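Local coordinates for protein pyrrolidone-carboxylate peptidase (Pyrococcus furiosus, PDB 1X10) that removes N-terminal pyroglutamyl (5-oxoproline) residues from peptides, acting as a thiol peptidase, except as a rule where proline follows, at residues A[17-22]-A[165-170]; A[74-79]-A[127-132]. The protein carries 3 engineered substitutions. All blocks are in the same frame, centred on the assembly; numbering follows the deposited sequence.

In the fold
Both contacts are buried and reach the same mixed sheet, at neighbouring antiparallel strands, 161-167 in contact 1 and 76-83 in contact 2. Contact 1 lies nearer the centre of the chain and lays the start of helix 18-26 against the end of a strand; its interface is apolar and crossed by no hydrogen bond, the polar groups at the helix start bonding within the cap and to the loop and strand nearby. Contact 2 joins two parallel strands by backbone hydrogen bonds and lies beside a second subunit, which touches several of its residues. The two contacts meet at the active site, where ND1 of His166 is 2.7 Å from OE1 of Glu79 in a probable hydrogen bond.

Contact 1. Residues A[17-22]-A[165-170]; sequences NPTERI and IHVPYI
Pro18 lies in the hollow between Val167 and Ile170, so that a compact ring at the start of helix 18-26 fills a dip where strand 161-167 turns into loop. Pro18 CB rests 3.7 Å from Ile170 CG2, and Pro18 CG 4.1 Å from Val167 CG2. Val167 is the complementary bump: that same CG2 also meets the methyl CG2 of Thr19 at 3.8 Å, sitting over the shallow notch between Thr19 CG2 and Pro18 CG, and its other branch, CG1, faces CD1 of Ile22 more loosely at 4.4 Å. A beta-branched valine suits this place because its two methyls serve different partners. Thr19 is two-sided. Its chi1 of 66° sets OG1 between the backbone N and the carbonyl carbon and leaves the methyl to pack on the valine. Thr19 OG1 donates to Asn17 OD1 at 2.6 Å, from well above the carbonyl plane, and accepts from Phe8 N. From the same face Thr19 N bonds to Asn17 OD1 at 3.0 Å, making Asn17 the N-cap of the helix. A valine here would probably leave Phe8 N without its acceptor and Asn17 OD1 with one donor fewer. On the strand, the side chain of His166 starts off away from the helix; its NE2 bonds to OG of Ser142, an engineered residue at an active-site position. No hydrogen bond spans the two segments; the polar atoms at the helix start are bonded to one another and to Phe8 and Glu9, and between these two segments the fit is one of apolar packing.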
loop_
_atom_site.group_PDB
_atom_site.type_symbol
_atom_site.label_atom_id
_atom_site.label_comp_id
_atom_site.label_asym_id
_atom_site.label_seq_id
_atom_site.Cartn_x
_atom_site.Cartn_y
_atom_site.Cartn_z
ATOM N N ASN A 17 23.103 -3.195 -1.574
ATOM C CA ASN A 17 22.198 -4.104 -2.251
ATOM C C ASN A 17 22.442 -5.403 -1.496
ATOM O O ASN A 17 23.513 -5.997 -1.599
ATOM C CB ASN A 17 22.574 -4.278 -3.725
ATOM C CG ASN A 17 21.545 -5.094 -4.483
ATOM O OD1 ASN A 17 21.019 -6.071 -3.960
ATOM N ND2 ASN A 17 21.256 -4.696 -5.717
ATOM N N PRO A 18 21.454 -5.854 -0.715
ATOM C CA PRO A 18 21.625 -7.093 0.046
ATOM C C PRO A 18 21.992 -8.325 -0.784
ATOM O O PRO A 18 22.606 -9.259 -0.264
ATOM C CB PRO A 18 20.286 -7.240 0.771
ATOM C CG PRO A 18 19.321 -6.589 -0.162
ATOM C CD PRO A 18 20.077 -5.344 -0.587
ATOM N N THR A 19 21.634 -8.332 -2.066
ATOM C CA THR A 19 21.947 -9.493 -2.902
ATOM C C THR A 19 23.440 -9.591 -3.209
ATOM O O THR A 19 23.944 -10.662 -3.538
ATOM C CB THR A 19 21.123 -9.495 -4.219
ATOM O OG1 THR A 19 21.508 -8.395 -5.051
ATOM C CG2 THR A 19 19.639 -9.392 -3.900
ATOM N N GLU A 20 24.152 -8.474 -3.089
ATOM C CA GLU A 20 25.592 -8.490 -3.315
ATOM C C GLU A 20 26.220 -9.308 -2.181
ATOM O O GLU A 20 27.084 -10.156 -2.414
ATOM C CB GLU A 20 26.157 -7.066 -3.311
ATOM C CG GLU A 20 27.678 -7.008 -3.270
ATOM C CD GLU A 20 28.232 -5.637 -3.634
ATOM O OE1 GLU A 20 27.622 -4.619 -3.253
ATOM O OE2 GLU A 20 29.291 -5.577 -4.293
ATOM N N ARG A 21 25.768 -9.056 -0.956
ATOM C CA ARG A 21 26.273 -9.783 0.209
ATOM C C ARG A 21 25.898 -11.257 0.131
ATOM O O ARG A 21 26.689 -12.124 0.489
ATOM C CB ARG A 21 25.697 -9.204 1.500
ATOM C CG ARG A 21 26.401 -7.972 2.013
ATOM C CD ARG A 21 25.741 -7.483 3.298
ATOM N NE ARG A 21 25.830 -8.460 4.383
ATOM C CZ ARG A 21 25.230 -8.316 5.563
ATOM N NH1 ARG A 21 24.496 -7.239 5.805
ATOM N NH2 ARG A 21 25.369 -9.238 6.509
ATOM N N ILE A 22 24.678 -11.534 -0.318
ATOM C CA ILE A 22 24.217 -12.912 -0.445
ATOM C C ILE A 22 25.147 -13.691 -1.371
ATOM O O ILE A 22 25.585 -14.797 -1.048
ATOM C CB ILE A 22 22.776 -12.975 -1.003
ATOM C CG1 ILE A 22 21.795 -12.420 0.034
ATOM C CG2 ILE A 22 22.415 -14.411 -1.347
ATOM C CD1 ILE A 22 20.343 -12.396 -0.423
ATOM N N ILE A 165 15.133 -14.839 -8.110
ATOM C CA ILE A 165 14.509 -14.628 -6.810
ATOM C C ILE A 165 14.731 -13.188 -6.372
ATOM O O ILE A 165 15.858 -12.698 -6.375
ATOM C CB ILE A 165 15.116 -15.561 -5.741
ATOM C CG1 ILE A 165 14.761 -17.012 -6.066
ATOM C CG2 ILE A 165 14.606 -15.174 -4.349
ATOM C CD1 ILE A 165 15.391 -18.020 -5.116
ATOM N N HIS A 166 13.651 -12.502 -6.017
ATOM C CA HIS A 166 13.762 -11.123 -5.555
ATOM C C HIS A 166 13.601 -11.090 -4.040
ATOM O O HIS A 166 12.779 -11.821 -3.482
ATOM C CB HIS A 166 12.681 -10.244 -6.198
ATOM C CG HIS A 166 13.121 -9.560 -7.455
ATOM N ND1 HIS A 166 12.584 -9.854 -8.690
ATOM C CD2 HIS A 166 14.037 -8.584 -7.667
ATOM C CE1 HIS A 166 13.147 -9.088 -9.608
ATOM N NE2 HIS A 166 14.032 -8.307 -9.014
ATOM N N VAL A 167 14.384 -10.243 -3.377
ATOM C CA VAL A 167 14.295 -10.112 -1.931
ATOM C C VAL A 167 13.895 -8.683 -1.584
ATOM O O VAL A 167 14.172 -7.751 -2.335
ATOM C CB VAL A 167 15.647 -10.433 -1.231
ATOM C CG1 VAL A 167 16.138 -11.818 -1.657
ATOM C CG2 VAL A 167 16.686 -9.357 -1.552
ATOM N N PRO A 168 13.214 -8.499 -0.446
ATOM C CA PRO A 168 12.792 -7.161 -0.026
ATOM C C PRO A 168 14.004 -6.387 0.482
ATOM O O PRO A 168 15.112 -6.923 0.553
ATOM C CB PRO A 168 11.813 -7.447 1.118
ATOM C CG PRO A 168 11.334 -8.852 0.852
ATOM C CD PRO A 168 12.591 -9.538 0.393
ATOM N N TYR A 169 13.787 -5.123 0.818
ATOM C CA TYR A 169 14.841 -4.297 1.399
ATOM C C TYR A 169 15.163 -4.986 2.724
ATOM O O TYR A 169 14.287 -5.634 3.302
ATOM C CB TYR A 169 14.299 -2.926 1.806
ATOM C CG TYR A 169 14.158 -1.874 0.742
ATOM C CD1 TYR A 169 15.271 -1.392 0.049
ATOM C CD2 TYR A 169 12.923 -1.266 0.512
ATOM C CE1 TYR A 169 15.155 -0.320 -0.839
ATOM C CE2 TYR A 169 12.799 -0.196 -0.363
ATOM C CZ TYR A 169 13.914 0.274 -1.030
ATOM O OH TYR A 169 13.788 1.354 -1.868
ATOM N N ILE A 170 16.396 -4.865 3.211
ATOM C CA ILE A 170 16.680 -5.397 4.538
ATOM C C ILE A 170 16.433 -4.163 5.419
ATOM O O ILE A 170 16.541 -3.031 4.939
ATOM C CB ILE A 170 18.131 -5.919 4.700
ATOM C CG1 ILE A 170 19.150 -4.854 4.310
ATOM C CG2 ILE A 170 18.309 -7.181 3.870
ATOM C CD1 ILE A 170 20.589 -5.289 4.575
#

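Contact 2. Residues A[74-79]-A[127-132]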
loop_
_atom_site.group_PDB
_atom_site.type_symbol
_atom_site.label_atom_id
_atom_site.label_comp_id
_atom_site.label_asym_id
_atom_site.label_seq_id
_atom_site.Cartn_x
_atom_site.Cartn_y
_atom_site.Cartn_z
ATOM N N SER A 74 7.164 -7.132 0.089
ATOM C CA SER A 74 7.125 -7.543 1.493
ATOM C C SER A 74 7.575 -8.947 1.840
ATOM O O SER A 74 7.686 -9.285 3.022
ATOM C CB SER A 74 5.706 -7.366 2.022
ATOM O OG SER A 74 4.827 -8.236 1.330
ATOM N N ALA A 75 7.814 -9.773 0.829
ATOM C CA ALA A 75 8.233 -11.138 1.076
ATOM C C ALA A 75 9.120 -11.620 -0.058
ATOM O O ALA A 75 9.273 -10.937 -1.074
ATOM C CB ALA A 75 7.010 -12.038 1.198
ATOM N N ILE A 76 9.712 -12.796 0.130
ATOM C CA ILE A 76 10.560 -13.386 -0.899
ATOM C C ILE A 76 9.663 -13.671 -2.096
ATOM O O ILE A 76 8.544 -14.169 -1.936
ATOM C CB ILE A 76 11.175 -14.726 -0.430
ATOM C CG1 ILE A 76 12.120 -14.496 0.757
ATOM C CG2 ILE A 76 11.906 -15.402 -1.596
ATOM C CD1 ILE A 76 13.334 -13.621 0.441
ATOM N N SER A 77 10.124 -13.342 -3.294
ATOM C CA SER A 77 9.328 -13.617 -4.474
ATOM C C SER A 77 10.143 -14.399 -5.489
ATOM O O SER A 77 11.297 -14.073 -5.769
ATOM C CB SER A 77 8.780 -12.322 -5.097
ATOM O OG SER A 77 9.801 -11.378 -5.354
ATOM N N ILE A 78 9.526 -15.446 -6.018
ATOM C CA ILE A 78 10.156 -16.315 -7.004
ATOM C C ILE A 78 9.526 -15.998 -8.356
ATOM O O ILE A 78 8.314 -16.139 -8.533
ATOM C CB ILE A 78 9.920 -17.787 -6.631
ATOM C CG1 ILE A 78 10.386 -18.021 -5.185
ATOM C CG2 ILE A 78 10.682 -18.696 -7.587
ATOM C CD1 ILE A 78 9.780 -19.260 -4.518
ATOM N N GLU A 79 10.354 -15.553 -9.298
ATOM C CA GLU A 79 9.888 -15.165 -10.625
ATOM C C GLU A 79 9.478 -16.335 -11.515
ATOM O O GLU A 79 10.235 -17.282 -11.734
ATOM C CB GLU A 79 10.960 -14.322 -11.326
ATOM C CG GLU A 79 11.388 -13.082 -10.537
ATOM C CD GLU A 79 10.243 -12.102 -10.303
ATOM O OE1 GLU A 79 10.389 -11.207 -9.437
ATOM O OE2 GLU A 79 9.201 -12.217 -10.986
ATOM N N ARG A 127 9.641 -23.393 6.338
ATOM C CA ARG A 127 10.719 -22.804 7.122
ATOM C C ARG A 127 10.248 -21.515 7.796
ATOM O O ARG A 127 11.023 -20.852 8.482
ATOM C CB ARG A 127 11.919 -22.486 6.226
ATOM C CG ARG A 127 12.720 -23.694 5.769
ATOM C CD ARG A 127 13.508 -24.298 6.923
ATOM N NE ARG A 127 14.875 -24.622 6.525
ATOM C CZ ARG A 127 15.197 -25.545 5.622
ATOM N NH1 ARG A 127 14.249 -26.246 5.018
ATOM N NH2 ARG A 127 16.471 -25.764 5.319
ATOM N N GLY A 128 8.984 -21.161 7.585
ATOM C CA GLY A 128 8.446 -19.951 8.182
ATOM C C GLY A 128 8.906 -18.701 7.454
ATOM O O GLY A 128 8.949 -17.609 8.026
ATOM N N ILE A 129 9.257 -18.861 6.184
ATOM C CA ILE A 129 9.709 -17.732 5.377
ATOM C C ILE A 129 8.627 -17.313 4.380
ATOM O O ILE A 129 8.297 -18.057 3.455
ATOM C CB ILE A 129 10.989 -18.090 4.595
ATOM C CG1 ILE A 129 12.111 -18.455 5.572
ATOM C CG2 ILE A 129 11.402 -16.918 3.706
ATOM C CD1 ILE A 129 13.400 -18.889 4.903
ATOM N N PRO A 130 8.047 -16.117 4.561
ATOM C CA PRO A 130 7.012 -15.703 3.608
ATOM C C PRO A 130 7.570 -15.590 2.190
ATOM O O PRO A 130 8.614 -14.970 1.957
ATOM C CB PRO A 130 6.522 -14.366 4.170
ATOM C CG PRO A 130 7.644 -13.900 5.054
ATOM C CD PRO A 130 8.166 -15.161 5.673
ATOM N N ALA A 131 6.873 -16.209 1.246
ATOM C CA ALA A 131 7.302 -16.200 -0.143
ATOM C C ALA A 131 6.111 -16.431 -1.057
ATOM O O ALA A 131 5.132 -17.080 -0.673
ATOM C CB ALA A 131 8.356 -17.290 -0.368
ATOM N N TYR A 132 6.190 -15.893 -2.266
ATOM C CA TYR A 132 5.124 -16.066 -3.240
ATOM C C TYR A 132 5.720 -16.062 -4.645
ATOM O O TYR A 132 6.899 -15.725 -4.833
ATOM C CB TYR A 132 4.081 -14.953 -3.087
ATOM C CG TYR A 132 4.585 -13.572 -3.421
ATOM C CD1 TYR A 132 4.396 -13.029 -4.690
ATOM C CD2 TYR A 132 5.242 -12.798 -2.462
ATOM C CE1 TYR A 132 4.847 -11.749 -5.000
ATOM C CE2 TYR A 132 5.695 -11.520 -2.760
ATOM C CZ TYR A 132 5.493 -11.003 -4.033
ATOM O OH TYR A 132 5.931 -9.739 -4.334
HETATM O O HOH W 1 5.035 -8.029 -2.066
#
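Ile76 uses both its backbone N and O toward 127-132, donating to Pro130 and accepting from Tyr132. Ile76 N donates to Pro130 O at 3.0 Å, and Ile76 O accepts from Tyr132 N at 2.9 Å; Ile78 N then donates to Tyr132 O, also at 2.9 Å and nearly straight at 166°. Both carbonyls of the last two bonds gain a CA-H...O contact as well, from Ala131 CA to Ile76 O (3.0 Å) and from Ser77 CA to Tyr132 O (3.2 Å). This is parallel strand pairing in an alpha/beta fold: strand 131-134 follows helix 117-126, which ends in a Schellman motif where Gly128 tolerates the positive phi, and Ile78 packs against that helix. Pro130, with no amide hydrogen to place, offers its carbonyl alone. Tyr132 CG stands between its backbone N and carbonyl carbon (chi1 66°), bringing the ring over Ser77, whose CB forms a CH-pi contact 4.0 Å from the centroid. Tyr132 OH lies 3.0 Å from a water oxygen in a hydrogen bond, and the same water accepts from Ser74 N, while Ser74 OG bonds to Val183 O of the second subunit. Ser77 OG accepts from Arg73, which also forms a salt bridge with OE1 of the active-site Glu79; OE2 bonds to Ser134 OG.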